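Local coordinates for probable arabinosyltransferase B (Mycobacterium tuberculosis H37Rv, PDB 7BVF), which polymerises arabinose into the arabinan of the cell-wall arabinogalactan, working as a membrane-embedded arabinosyltransferase, at residues Ile419-Ala431 / Leu455-Arg469. Numbering follows the deposited sequence.
Sequences IERSMRYSRLTPA and LVAGGRPMLRILVRR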
loop_
_atom_site.group_PDB
_atom_site.type_symbol
_atom_site.label_atom_id
_atom_site.label_comp_id
_atom_site.label_asym_id
_atom_site.label_seq_id
_atom_site.Cartn_x
_atom_site.Cartn_y
_atom_site.Cartn_z
ATOM N N ILE A 419 23.278 -30.241 -19.052
ATOM C CA ILE A 419 22.638 -30.186 -20.364
ATOM C C ILE A 419 23.609 -29.661 -21.417
ATOM O O ILE A 419 23.709 -30.210 -22.525
ATOM C CB ILE A 419 21.362 -29.333 -20.297
ATOM C CG1 ILE A 419 20.227 -30.133 -19.673
ATOM C CG2 ILE A 419 20.963 -28.866 -21.670
ATOM C CD1 ILE A 419 18.906 -29.447 -19.761
ATOM N N GLU A 420 24.323 -28.576 -21.101
ATOM C CA GLU A 420 25.298 -28.039 -22.044
ATOM C C GLU A 420 26.466 -28.987 -22.265
ATOM O O GLU A 420 27.192 -28.833 -23.249
ATOM C CB GLU A 420 25.811 -26.686 -21.559
ATOM C CG GLU A 420 24.829 -25.541 -21.745
ATOM C CD GLU A 420 25.068 -24.755 -23.023
ATOM O OE1 GLU A 420 24.100 -24.179 -23.559
ATOM O OE2 GLU A 420 26.223 -24.713 -23.493
ATOM N N ARG A 421 26.673 -29.948 -21.368
ATOM C CA ARG A 421 27.659 -30.995 -21.594
ATOM C C ARG A 421 27.087 -32.145 -22.412
ATOM O O ARG A 421 27.800 -32.746 -23.221
ATOM C CB ARG A 421 28.183 -31.514 -20.255
ATOM C CG ARG A 421 29.124 -32.686 -20.362
ATOM C CD ARG A 421 29.949 -32.818 -19.101
ATOM N NE ARG A 421 30.812 -31.660 -18.900
ATOM C CZ ARG A 421 32.065 -31.578 -19.336
ATOM N NH1 ARG A 421 32.605 -32.590 -19.998
ATOM N NH2 ARG A 421 32.777 -30.483 -19.109
ATOM N N SER A 422 25.809 -32.464 -22.209
ATOM C CA SER A 422 25.148 -33.468 -23.033
ATOM C C SER A 422 25.176 -33.071 -24.498
ATOM O O SER A 422 25.541 -33.873 -25.362
ATOM C CB SER A 422 23.708 -33.666 -22.566
ATOM O OG SER A 422 23.027 -34.581 -23.400
ATOM N N MET A 423 24.800 -31.832 -24.798
ATOM C CA MET A 423 24.800 -31.388 -26.193
ATOM C C MET A 423 26.176 -30.942 -26.670
ATOM O O MET A 423 26.318 -29.891 -27.296
ATOM C CB MET A 423 23.774 -30.272 -26.372
ATOM C CG MET A 423 24.031 -29.037 -25.534
ATOM S SD MET A 423 22.902 -27.689 -25.905
ATOM C CE MET A 423 21.375 -28.346 -25.250
ATOM N N ARG A 424 27.203 -31.750 -26.421
ATOM C CA ARG A 424 28.550 -31.458 -26.892
ATOM C C ARG A 424 29.189 -32.725 -27.445
ATOM O O ARG A 424 30.050 -32.663 -28.326
ATOM C CB ARG A 424 29.392 -30.868 -25.764
ATOM C CG ARG A 424 30.800 -30.503 -26.169
ATOM C CD ARG A 424 31.723 -30.495 -24.970
ATOM N NE ARG A 424 31.219 -29.627 -23.915
ATOM C CZ ARG A 424 31.445 -28.321 -23.859
ATOM N NH1 ARG A 424 32.168 -27.731 -24.802
ATOM N NH2 ARG A 424 30.948 -27.604 -22.861
ATOM N N TYR A 425 28.765 -33.878 -26.931
ATOM C CA TYR A 425 29.168 -35.172 -27.462
ATOM C C TYR A 425 27.981 -35.970 -27.979
ATOM O O TYR A 425 28.145 -37.141 -28.339
ATOM C CB TYR A 425 29.911 -35.990 -26.404
ATOM C CG TYR A 425 30.818 -35.180 -25.511
ATOM C CD1 TYR A 425 31.967 -34.587 -26.012
ATOM C CD2 TYR A 425 30.534 -35.022 -24.162
ATOM C CE1 TYR A 425 32.801 -33.851 -25.199
ATOM C CE2 TYR A 425 31.363 -34.288 -23.342
ATOM C CZ TYR A 425 32.494 -33.704 -23.865
ATOM O OH TYR A 425 33.324 -32.969 -23.051
ATOM N N SER A 426 26.792 -35.368 -28.018
ATOM C CA SER A 426 25.568 -36.037 -28.458
ATOM C C SER A 426 25.282 -37.281 -27.620
ATOM O O SER A 426 24.906 -38.331 -28.144
ATOM C CB SER A 426 25.628 -36.385 -29.944
ATOM O OG SER A 426 26.223 -37.654 -30.140
ATOM N N ARG A 427 25.463 -37.164 -26.310
ATOM C CA ARG A 427 25.170 -38.237 -25.373
ATOM C C ARG A 427 23.864 -37.953 -24.643
ATOM O O ARG A 427 23.392 -36.817 -24.585
ATOM C CB ARG A 427 26.309 -38.405 -24.371
ATOM C CG ARG A 427 27.621 -38.817 -25.000
ATOM C CD ARG A 427 27.592 -40.275 -25.398
ATOM N NE ARG A 427 28.861 -40.728 -25.955
ATOM C CZ ARG A 427 29.935 -41.020 -25.230
ATOM N NH1 ARG A 427 31.044 -41.429 -25.826
ATOM N NH2 ARG A 427 29.903 -40.902 -23.911
ATOM N N LEU A 428 23.283 -39.008 -24.077
ATOM C CA LEU A 428 21.996 -38.908 -23.405
ATOM C C LEU A 428 22.076 -39.143 -21.905
ATOM O O LEU A 428 21.062 -38.993 -21.218
ATOM C CB LEU A 428 21.001 -39.897 -24.020
ATOM C CG LEU A 428 20.207 -39.410 -25.230
ATOM C CD1 LEU A 428 19.208 -40.466 -25.654
ATOM C CD2 LEU A 428 19.505 -38.098 -24.930
ATOM N N THR A 429 23.239 -39.497 -21.374
ATOM C CA THR A 429 23.344 -39.793 -19.951
ATOM C C THR A 429 23.317 -38.513 -19.113
ATOM O O THR A 429 22.577 -38.456 -18.121
ATOM C CB THR A 429 24.604 -40.610 -19.659
ATOM O OG1 THR A 429 24.597 -41.797 -20.457
ATOM C CG2 THR A 429 24.646 -41.000 -18.199
ATOM N N PRO A 430 24.095 -37.474 -19.446
ATOM C CA PRO A 430 23.932 -36.213 -18.707
ATOM C C PRO A 430 22.551 -35.607 -18.856
ATOM O O PRO A 430 22.063 -34.961 -17.922
ATOM C CB PRO A 430 25.021 -35.307 -19.299
ATOM C CG PRO A 430 25.499 -35.985 -20.510
ATOM C CD PRO A 430 25.284 -37.427 -20.315
ATOM N N ALA A 431 21.889 -35.808 -19.994
ATOM C CA ALA A 431 20.515 -35.346 -20.139
ATOM C C ALA A 431 19.531 -36.174 -19.325
ATOM O O ALA A 431 18.386 -35.747 -19.154
ATOM C CB ALA A 431 20.108 -35.358 -21.610
ATOM N N LEU A 455 16.042 -26.859 -18.203
ATOM C CA LEU A 455 15.675 -27.962 -19.083
ATOM C C LEU A 455 15.029 -27.453 -20.365
ATOM O O LEU A 455 15.286 -27.983 -21.451
ATOM C CB LEU A 455 14.731 -28.920 -18.361
ATOM C CG LEU A 455 15.312 -29.864 -17.311
ATOM C CD1 LEU A 455 14.195 -30.473 -16.499
ATOM C CD2 LEU A 455 16.125 -30.949 -17.972
ATOM N N VAL A 456 14.186 -26.424 -20.259
ATOM C CA VAL A 456 13.475 -25.914 -21.427
ATOM C C VAL A 456 14.421 -25.149 -22.346
ATOM O O VAL A 456 14.285 -25.201 -23.574
ATOM C CB VAL A 456 12.285 -25.045 -20.982
ATOM C CG1 VAL A 456 11.711 -24.276 -22.153
ATOM C CG2 VAL A 456 11.213 -25.908 -20.347
ATOM N N ALA A 457 15.393 -24.435 -21.774
ATOM C CA ALA A 457 16.332 -23.661 -22.582
ATOM C C ALA A 457 17.067 -24.552 -23.574
ATOM O O ALA A 457 16.967 -24.368 -24.791
ATOM C CB ALA A 457 17.320 -22.930 -21.674
ATOM N N GLY A 458 17.813 -25.528 -23.071
ATOM C CA GLY A 458 18.450 -26.491 -23.943
ATOM C C GLY A 458 17.482 -27.568 -24.378
ATOM O O GLY A 458 17.584 -28.719 -23.943
ATOM N N GLY A 459 16.525 -27.203 -25.227
ATOM C CA GLY A 459 15.512 -28.142 -25.663
ATOM C C GLY A 459 15.535 -28.426 -27.150
ATOM O O GLY A 459 15.189 -29.529 -27.576
ATOM N N ARG A 460 15.941 -27.446 -27.951
ATOM C CA ARG A 460 15.969 -27.639 -29.394
ATOM C C ARG A 460 17.198 -28.430 -29.839
ATOM O O ARG A 460 17.051 -29.367 -30.632
ATOM C CB ARG A 460 15.897 -26.300 -30.128
ATOM C CG ARG A 460 15.781 -26.440 -31.630
ATOM C CD ARG A 460 16.088 -25.130 -32.323
ATOM N NE ARG A 460 15.838 -25.201 -33.757
ATOM C CZ ARG A 460 16.269 -24.301 -34.634
ATOM N NH1 ARG A 460 16.977 -23.259 -34.220
ATOM N NH2 ARG A 460 15.995 -24.445 -35.922
ATOM N N PRO A 461 18.415 -28.109 -29.385
ATOM C CA PRO A 461 19.561 -28.957 -29.739
ATOM C C PRO A 461 19.647 -30.247 -28.940
ATOM O O PRO A 461 20.621 -30.988 -29.103
ATOM C CB PRO A 461 20.764 -28.048 -29.458
ATOM C CG PRO A 461 20.304 -27.145 -28.408
ATOM C CD PRO A 461 18.848 -26.908 -28.644
ATOM N N MET A 462 18.668 -30.530 -28.083
ATOM C CA MET A 462 18.551 -31.834 -27.444
ATOM C C MET A 462 17.632 -32.766 -28.218
ATOM O O MET A 462 17.805 -33.991 -28.167
ATOM C CB MET A 462 18.034 -31.674 -26.011
ATOM C CG MET A 462 18.174 -32.917 -25.157
ATOM S SD MET A 462 19.889 -33.264 -24.733
ATOM C CE MET A 462 20.361 -31.712 -23.988
ATOM N N LEU A 463 16.654 -32.210 -28.933
ATOM C CA LEU A 463 15.868 -33.021 -29.851
ATOM C C LEU A 463 16.724 -33.548 -30.992
ATOM O O LEU A 463 16.464 -34.641 -31.499
ATOM C CB LEU A 463 14.689 -32.219 -30.397
ATOM C CG LEU A 463 13.348 -32.439 -29.702
ATOM C CD1 LEU A 463 12.881 -33.864 -29.923
ATOM C CD2 LEU A 463 13.439 -32.134 -28.220
ATOM N N ARG A 464 17.748 -32.799 -31.400
ATOM C CA ARG A 464 18.659 -33.297 -32.422
ATOM C C ARG A 464 19.439 -34.514 -31.946
ATOM O O ARG A 464 19.954 -35.268 -32.777
ATOM C CB ARG A 464 19.628 -32.197 -32.847
ATOM C CG ARG A 464 18.956 -30.945 -33.373
ATOM C CD ARG A 464 19.888 -30.179 -34.294
ATOM N NE ARG A 464 19.325 -28.897 -34.703
ATOM C CZ ARG A 464 19.739 -27.721 -34.243
ATOM N NH1 ARG A 464 19.174 -26.601 -34.669
ATOM N NH2 ARG A 464 20.725 -27.666 -33.358
ATOM N N ILE A 465 19.543 -34.719 -30.638
ATOM C CA ILE A 465 20.195 -35.905 -30.096
ATOM C C ILE A 465 19.196 -37.031 -29.885
ATOM O O ILE A 465 19.464 -38.185 -30.229
ATOM C CB ILE A 465 20.925 -35.555 -28.785
ATOM C CG1 ILE A 465 21.807 -34.324 -28.979
ATOM C CG2 ILE A 465 21.752 -36.730 -28.314
ATOM C CD1 ILE A 465 22.442 -33.841 -27.708
ATOM N N LEU A 466 18.034 -36.707 -29.313
ATOM C CA LEU A 466 16.987 -37.714 -29.158
ATOM C C LEU A 466 16.611 -38.337 -30.494
ATOM O O LEU A 466 16.494 -39.562 -30.602
ATOM C CB LEU A 466 15.751 -37.110 -28.496
ATOM C CG LEU A 466 15.821 -36.782 -27.008
ATOM C CD1 LEU A 466 14.588 -36.016 -26.586
ATOM C CD2 LEU A 466 15.937 -38.063 -26.212
ATOM N N VAL A 467 16.440 -37.516 -31.531
ATOM C CA VAL A 467 16.005 -38.025 -32.826
ATOM C C VAL A 467 17.090 -38.885 -33.455
ATOM O O VAL A 467 16.823 -39.987 -33.945
ATOM C CB VAL A 467 15.605 -36.862 -33.747
ATOM C CG1 VAL A 467 15.585 -37.317 -35.190
ATOM C CG2 VAL A 467 14.255 -36.308 -33.339
ATOM N N ARG A 468 18.328 -38.401 -33.451
ATOM C CA ARG A 468 19.404 -39.130 -34.105
ATOM C C ARG A 468 19.860 -40.350 -33.318
ATOM O O ARG A 468 20.583 -41.183 -33.872
ATOM C CB ARG A 468 20.587 -38.198 -34.370
ATOM C CG ARG A 468 21.652 -38.184 -33.295
ATOM C CD ARG A 468 22.605 -37.018 -33.504
ATOM N NE ARG A 468 23.942 -37.304 -32.996
ATOM C CZ ARG A 468 24.954 -37.713 -33.755
ATOM N NH1 ARG A 468 26.140 -37.951 -33.212
ATOM N NH2 ARG A 468 24.778 -37.886 -35.058
ATOM N N ARG A 469 19.460 -40.483 -32.051
ATOM C CA ARG A 469 19.680 -41.726 -31.322
ATOM C C ARG A 469 18.485 -42.665 -31.390
ATOM O O ARG A 469 18.654 -43.873 -31.199
ATOM C CB ARG A 469 20.012 -41.434 -29.857
ATOM C CG ARG A 469 21.385 -40.829 -29.650
ATOM C CD ARG A 469 22.070 -41.428 -28.436
ATOM N NE ARG A 469 23.473 -41.037 -28.347
ATOM C CZ ARG A 469 24.459 -41.651 -28.987
ATOM N NH1 ARG A 469 24.198 -42.688 -29.768
ATOM N NH2 ARG A 469 25.706 -41.230 -28.849
#
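Met462 reaches Ile419, Ser422, Met423 and Ala431 because its CG swings anti to the backbone N (chi1 -167°) and the chain then folds back at both later torsions, driving the thioether in among the four as a knob into a hole. SD of Met462 lies 3.8 Å from Ala431 CB and also rests against the hydroxyl of Ser422, while its CE meets CG2 of Ile419 and the methyl of Met423. Met423, bent at its last torsion, lays SD and CE obliquely against CG of Pro461, with CE 3.5 Å from that atom, and the same methyl closes on CA of Gly458. The side chains of Ile419 and Leu455 cross at about a right angle, CD1 of Ile419 meeting CD2 of Leu455. This is the turn joining helix 405-425 to helix 430-442, packed on helix 460-470, the short segments 419-425 and 460-469 crossing at 48°, within the helical GT-C-type membrane part of the enzyme. Lipids lie close by: Leu455 is near the decaprenyl-phosphate, and Val456 and Arg460 touch a cardiolipin. Past the helix end, Ser426 takes a positive phi and presents its carbonyl to Arg469. NE and NH2 of Arg469 both reach Ser426 O at 3.1 Å, each by a weak, bent bond, and NH2 also makes a salt bridge with Asp243, which probably offsets the nearby charge of Arg427. Arg468 does better with the hydroxyl: its extended chain brings NH1 to Ser426 OG at 3.1 Å, nearly straight and in the guanidinium plane. Between these polar groups and the methionines, Ile465 sets CD1 against CA of Met423 and CG2 3.5 Å from Ser426 O. Ser422 OG donates to Arg427 O at 2.6 Å inside the turn. Across the contact, Leu428 CD2 packs on Leu466 CD2 at 3.8 Å.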